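Local coordinates for protein diol-dehydratase (Roseburia inulinivorans, PDB 5I2A) that dehydrates 1,2-propanediol as a B12-independent diol dehydratase of the glycyl radical enzyme family, at residues Gln554-Ala559 against Val696-Pro701; Glu229-Lys234 against Gln242-Ile247. All coordinates share one frame; numbering follows the deposited sequence.

In the fold
Contact 1 lies deep in the protein, its centre about 12 Å from the centre of the chain, where the end of strand 548-556 meets the loop and first turn of helix 699-703. It neighbours the C-terminal region that carries Gly817, the predicted site of the glycyl radical: Ser697 touches Tyr818, the next residue along, and Asn699 bonds to Asp832. Contact 2 joins two successive helices, 200-233 and 238-253, its centre about 38 Å from the centre of the chain. The centres of contact 1 and contact 2 are about 49 Å apart, their nearest atoms about 33 Å. Contact 1 lies near the loop predicted to carry the radical, contact 2 in the outer helical part.

Contact 1: Gln554-Ala559 against Val696-Pro701; sequences QGFGIA and VSANVP
Asn699 ND2 is gripped twice, by Asp832 OD2 and by the carbonyl O of Val719, so the amide turns toward these two while the start of the residue meets Phe556. Its CG sits between the backbone N and the carbonyl carbon (chi1 62°), which leads the amide away from the ring and leaves CB 4.2 Å from Phe556 CD2. The phenyl group arrives edge first: Phe556 CE2 lies 3.6 Å from Asn699 N, near the plane of the ring, and CD2 approaches Asn699 CA at 3.9 Å. Beside this, the methyl of Ala698 straddles one ring bond, with CB 3.8 Å from both CE2 and CZ of Phe556. Across the ring from CE2, the carbonyl O of Gln554 lies in plane, 3.5 Å from Phe556 CD1. Phe455 meets the same ring with its plane turned by about 70°, and Pro695 also touches it. Replacing Phe556 with an alanine would probably open a gap beside the Ala698 methyl and take from Phe455 the ring it meets here. The two segments thus meet by van der Waals packing of a ring on backbone and methyl, whereas the polar ties of Asn699 run on to Val719 and to Asp832 in helix 827-835, so the packing probably helps join the strand end to the C-terminal part of the chain.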
loop_
_atom_site.group_PDB
_atom_site.type_symbol
_atom_site.label_atom_id
_atom_site.label_comp_id
_atom_site.label_asym_id
_atom_site.label_seq_id
_atom_site.Cartn_x
_atom_site.Cartn_y
_atom_site.Cartn_z
ATOM N N GLN A 554 -26.468 6.766 3.136
ATOM C CA GLN A 554 -27.907 6.939 3.334
ATOM C C GLN A 554 -28.391 8.394 3.398
ATOM O O GLN A 554 -27.823 9.213 4.125
ATOM C CB GLN A 554 -28.332 6.233 4.618
ATOM C CG GLN A 554 -28.530 4.741 4.474
ATOM C CD GLN A 554 -27.445 4.083 3.634
ATOM O OE1 GLN A 554 -27.615 3.899 2.433
ATOM N NE2 GLN A 554 -26.332 3.727 4.261
ATOM N N GLY A 555 -29.453 8.688 2.655
ATOM C CA GLY A 555 -30.084 9.996 2.670
ATOM C C GLY A 555 -31.221 10.100 3.682
ATOM O O GLY A 555 -32.128 9.264 3.714
ATOM N N PHE A 556 -31.163 11.132 4.517
ATOM C CA PHE A 556 -32.145 11.343 5.573
ATOM C C PHE A 556 -33.067 12.508 5.274
ATOM O O PHE A 556 -32.609 13.565 4.866
ATOM C CB PHE A 556 -31.447 11.625 6.906
ATOM C CG PHE A 556 -30.830 10.415 7.568
ATOM C CD1 PHE A 556 -29.753 9.762 6.998
ATOM C CD2 PHE A 556 -31.303 9.970 8.802
ATOM C CE1 PHE A 556 -29.171 8.669 7.627
ATOM C CE2 PHE A 556 -30.721 8.885 9.447
ATOM C CZ PHE A 556 -29.659 8.231 8.852
ATOM N N GLY A 557 -34.357 12.333 5.518
ATOM C CA GLY A 557 -35.264 13.457 5.584
ATOM C C GLY A 557 -36.086 13.769 4.351
ATOM O O GLY A 557 -36.549 14.902 4.191
ATOM N N ILE A 558 -36.285 12.781 3.488
ATOM C CA ILE A 558 -37.061 13.004 2.261
ATOM C C ILE A 558 -38.438 13.660 2.520
ATOM O O ILE A 558 -38.804 14.615 1.829
ATOM C CB ILE A 558 -37.267 11.696 1.488
ATOM C CG1 ILE A 558 -36.013 11.373 0.684
ATOM C CG2 ILE A 558 -38.418 11.824 0.521
ATOM C CD1 ILE A 558 -36.143 10.134 -0.175
ATOM N N ALA A 559 -39.193 13.165 3.502
ATOM C CA ALA A 559 -40.502 13.764 3.811
ATOM C C ALA A 559 -40.354 15.233 4.213
ATOM O O ALA A 559 -41.108 16.092 3.748
ATOM C CB ALA A 559 -41.232 12.975 4.932
ATOM N N VAL A 696 -31.548 3.881 10.376
ATOM C CA VAL A 696 -31.166 3.194 11.613
ATOM C C VAL A 696 -31.843 3.970 12.754
ATOM O O VAL A 696 -33.037 4.214 12.661
ATOM C CB VAL A 696 -29.646 3.071 11.795
ATOM C CG1 VAL A 696 -29.332 1.921 12.769
ATOM C CG2 VAL A 696 -28.982 2.777 10.446
ATOM N N SER A 697 -31.127 4.406 13.792
ATOM C CA SER A 697 -31.792 5.264 14.776
ATOM C C SER A 697 -31.277 6.707 14.686
ATOM O O SER A 697 -31.539 7.528 15.565
ATOM C CB SER A 697 -31.614 4.721 16.207
ATOM O OG SER A 697 -30.281 4.838 16.683
ATOM N N ALA A 698 -30.581 7.012 13.597
ATOM C CA ALA A 698 -29.828 8.261 13.479
ATOM C C ALA A 698 -30.658 9.464 13.067
ATOM O O ALA A 698 -30.143 10.587 13.025
ATOM C CB ALA A 698 -28.670 8.079 12.494
ATOM N N ASN A 699 -31.939 9.249 12.764
ATOM C CA ASN A 699 -32.801 10.363 12.417
ATOM C C ASN A 699 -33.029 11.250 13.647
ATOM O O ASN A 699 -33.276 12.433 13.512
ATOM C CB ASN A 699 -34.132 9.886 11.846
ATOM C CG ASN A 699 -34.928 9.064 12.849
ATOM O OD1 ASN A 699 -34.434 8.087 13.392
ATOM N ND2 ASN A 699 -36.148 9.486 13.118
ATOM N N VAL A 700 -32.901 10.681 14.840
ATOM C CA VAL A 700 -33.017 11.482 16.062
ATOM C C VAL A 700 -31.776 12.389 16.268
ATOM O O VAL A 700 -31.930 13.598 16.311
ATOM C CB VAL A 700 -33.276 10.571 17.284
ATOM C CG1 VAL A 700 -33.189 11.358 18.584
ATOM C CG2 VAL A 700 -34.635 9.880 17.115
ATOM N N PRO A 701 -30.545 11.825 16.336
ATOM C CA PRO A 701 -29.431 12.783 16.440
ATOM C C PRO A 701 -29.235 13.696 15.215
ATOM O O PRO A 701 -28.805 14.832 15.402
ATOM C CB PRO A 701 -28.198 11.885 16.641
ATOM C CG PRO A 701 -28.605 10.531 16.116
ATOM C CD PRO A 701 -30.076 10.430 16.466
#

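Contact 2: Glu229-Lys234 against Gln242-Ile247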
loop_
_atom_site.group_PDB
_atom_site.type_symbol
_atom_site.label_atom_id
_atom_site.label_comp_id
_atom_site.label_asym_id
_atom_site.label_seq_id
_atom_site.Cartn_x
_atom_site.Cartn_y
_atom_site.Cartn_z
ATOM N N GLU A 229 -14.954 -31.443 26.873
ATOM C CA GLU A 229 -14.507 -32.719 27.426
ATOM C C GLU A 229 -14.142 -32.616 28.897
ATOM O O GLU A 229 -14.500 -33.477 29.694
ATOM C CB GLU A 229 -13.307 -33.249 26.654
ATOM C CG GLU A 229 -13.658 -33.939 25.376
ATOM C CD GLU A 229 -12.426 -34.329 24.607
ATOM O OE1 GLU A 229 -11.319 -33.970 25.054
ATOM O OE2 GLU A 229 -12.560 -34.992 23.563
ATOM N N GLU A 230 -13.428 -31.559 29.249
ATOM C CA GLU A 230 -13.069 -31.324 30.637
ATOM C C GLU A 230 -14.309 -31.050 31.494
ATOM O O GLU A 230 -14.382 -31.480 32.650
ATOM C CB GLU A 230 -12.076 -30.168 30.742
ATOM C CG GLU A 230 -10.771 -30.438 29.991
ATOM C CD GLU A 230 -9.819 -29.252 29.977
ATOM O OE1 GLU A 230 -10.216 -28.145 30.392
ATOM O OE2 GLU A 230 -8.661 -29.432 29.552
ATOM N N MET A 231 -15.291 -30.350 30.929
ATOM C CA MET A 231 -16.504 -30.049 31.681
ATOM C C MET A 231 -17.338 -31.314 31.853
ATOM O O MET A 231 -17.936 -31.530 32.904
ATOM C CB MET A 231 -17.322 -28.955 30.996
ATOM C CG MET A 231 -16.697 -27.564 31.106
ATOM S SD MET A 231 -17.549 -26.314 30.127
ATOM C CE MET A 231 -19.133 -26.218 30.958
ATOM N N ALA A 232 -17.371 -32.141 30.814
ATOM C CA ALA A 232 -18.112 -33.387 30.864
ATOM C C ALA A 232 -17.585 -34.260 31.998
ATOM O O ALA A 232 -18.356 -34.902 32.698
ATOM C CB ALA A 232 -18.025 -34.122 29.553
ATOM N N GLU A 233 -16.271 -34.257 32.189
ATOM C CA GLU A 233 -15.664 -35.113 33.195
ATOM C C GLU A 233 -16.099 -34.726 34.613
ATOM O O GLU A 233 -16.166 -35.574 35.489
ATOM C CB GLU A 233 -14.134 -35.087 33.070
ATOM C CG GLU A 233 -13.400 -36.113 33.929
ATOM C CD GLU A 233 -13.828 -37.556 33.659
ATOM O OE1 GLU A 233 -13.763 -38.379 34.602
ATOM O OE2 GLU A 233 -14.223 -37.872 32.516
ATOM N N LYS A 234 -16.426 -33.461 34.841
ATOM C CA LYS A 234 -16.831 -33.050 36.183
ATOM C C LYS A 234 -18.329 -32.741 36.283
ATOM O O LYS A 234 -18.785 -32.178 37.270
ATOM C CB LYS A 234 -16.012 -31.839 36.641
ATOM C CG LYS A 234 -16.189 -30.612 35.789
ATOM C CD LYS A 234 -15.350 -29.434 36.282
ATOM C CE LYS A 234 -13.859 -29.670 36.100
ATOM N NZ LYS A 234 -13.048 -28.501 36.554
ATOM N N GLN A 242 -23.776 -35.884 28.690
ATOM C CA GLN A 242 -23.894 -36.343 27.308
ATOM C C GLN A 242 -23.953 -35.179 26.318
ATOM O O GLN A 242 -23.446 -35.293 25.205
ATOM C CB GLN A 242 -25.132 -37.222 27.121
ATOM C CG GLN A 242 -24.980 -38.630 27.695
ATOM C CD GLN A 242 -23.660 -39.271 27.322
ATOM O OE1 GLN A 242 -23.298 -39.340 26.146
ATOM N NE2 GLN A 242 -22.925 -39.739 28.326
ATOM N N GLU A 243 -24.592 -34.079 26.712
ATOM C CA GLU A 243 -24.682 -32.918 25.834
ATOM C C GLU A 243 -23.283 -32.365 25.604
ATOM O O GLU A 243 -22.913 -32.057 24.477
ATOM C CB GLU A 243 -25.618 -31.845 26.409
ATOM C CG GLU A 243 -27.096 -32.229 26.302
ATOM C CD GLU A 243 -28.018 -31.230 26.963
ATOM O OE1 GLU A 243 -27.518 -30.291 27.600
ATOM O OE2 GLU A 243 -29.253 -31.378 26.835
ATOM N N LEU A 244 -22.503 -32.285 26.679
ATOM C CA LEU A 244 -21.132 -31.811 26.604
ATOM C C LEU A 244 -20.274 -32.725 25.744
ATOM O O LEU A 244 -19.424 -32.247 24.982
ATOM C CB LEU A 244 -20.534 -31.681 28.003
ATOM C CG LEU A 244 -21.081 -30.492 28.794
ATOM C CD1 LEU A 244 -20.829 -30.644 30.286
ATOM C CD2 LEU A 244 -20.484 -29.181 28.284
ATOM N N LEU A 245 -20.491 -34.035 25.852
ATOM C CA LEU A 245 -19.715 -34.976 25.049
ATOM C C LEU A 245 -20.063 -34.848 23.571
ATOM O O LEU A 245 -19.199 -35.021 22.715
ATOM C CB LEU A 245 -19.924 -36.420 25.517
ATOM C CG LEU A 245 -19.239 -36.825 26.827
ATOM C CD1 LEU A 245 -19.714 -38.206 27.244
ATOM C CD2 LEU A 245 -17.713 -36.796 26.680
ATOM N N THR A 246 -21.322 -34.547 23.269
ATOM C CA THR A 246 -21.716 -34.317 21.882
ATOM C C THR A 246 -21.044 -33.038 21.353
ATOM O O THR A 246 -20.522 -33.023 20.242
ATOM C CB THR A 246 -23.244 -34.208 21.722
ATOM O OG1 THR A 246 -23.850 -35.467 22.038
ATOM C CG2 THR A 246 -23.603 -33.836 20.280
ATOM N N ILE A 247 -21.036 -31.990 22.174
ATOM C CA ILE A 247 -20.383 -30.731 21.819
ATOM C C ILE A 247 -18.914 -30.984 21.449
ATOM O O ILE A 247 -18.425 -30.482 20.435
ATOM C CB ILE A 247 -20.486 -29.689 22.971
ATOM C CG1 ILE A 247 -21.915 -29.169 23.087
ATOM C CG2 ILE A 247 -19.573 -28.512 22.728
ATOM C CD1 ILE A 247 -22.156 -28.346 24.337
#
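Leu244 reaches across to the turn of helix that holds Met231 and Ala232, and it can be followed atom by atom. Its CB starts against the methyl of Ala232, CB to CB 3.8 Å, at the point where the two backbones come nearest, with the CA atoms of Ala232 and Leu244 5.5 Å apart. CG stands anti to the carbonyl carbon (chi1 -73°), and from there the side chain forks over the backbone of the other helix. The CD1 branch lies against the peptide link between Met231 and Ala232: Leu244 CD1 is 3.8 Å from Ala232 N and 3.9 Å from Met231 C. The same methyl also meets the base of the Met231 side chain, Leu244 CD1 to Met231 CB being 4.0 Å. CD2, the other branch, comes to 4.2 Å from that same Met231 CB, so both methyls of the fork bear on one carbon.

Leu245 approaches Ala232 from the next position along. Its CD2 is 3.9 Å from Ala232 CB, with CG close behind, and the small methyl therefore sits between the base of one leucine and the branched end of the next. The small alanine side chain is consistent with the close approach here, 8.3 Å between the axes of the two short helical segments.

Farther along the pair, Glu229 OE2 forms a salt bridge with Lys252 NZ, a charged link between the same two helices. Around the apolar seam, Met231 touches Ile68 and Leu244 touches Glu235 in the connecting loop. The segments run at 163° to each other, nearly antiparallel, and the chain turns back between them within a few residues: this is an alpha-helical hairpin, with helices 200-233 and 238-253 packed side by side through alanine and leucine.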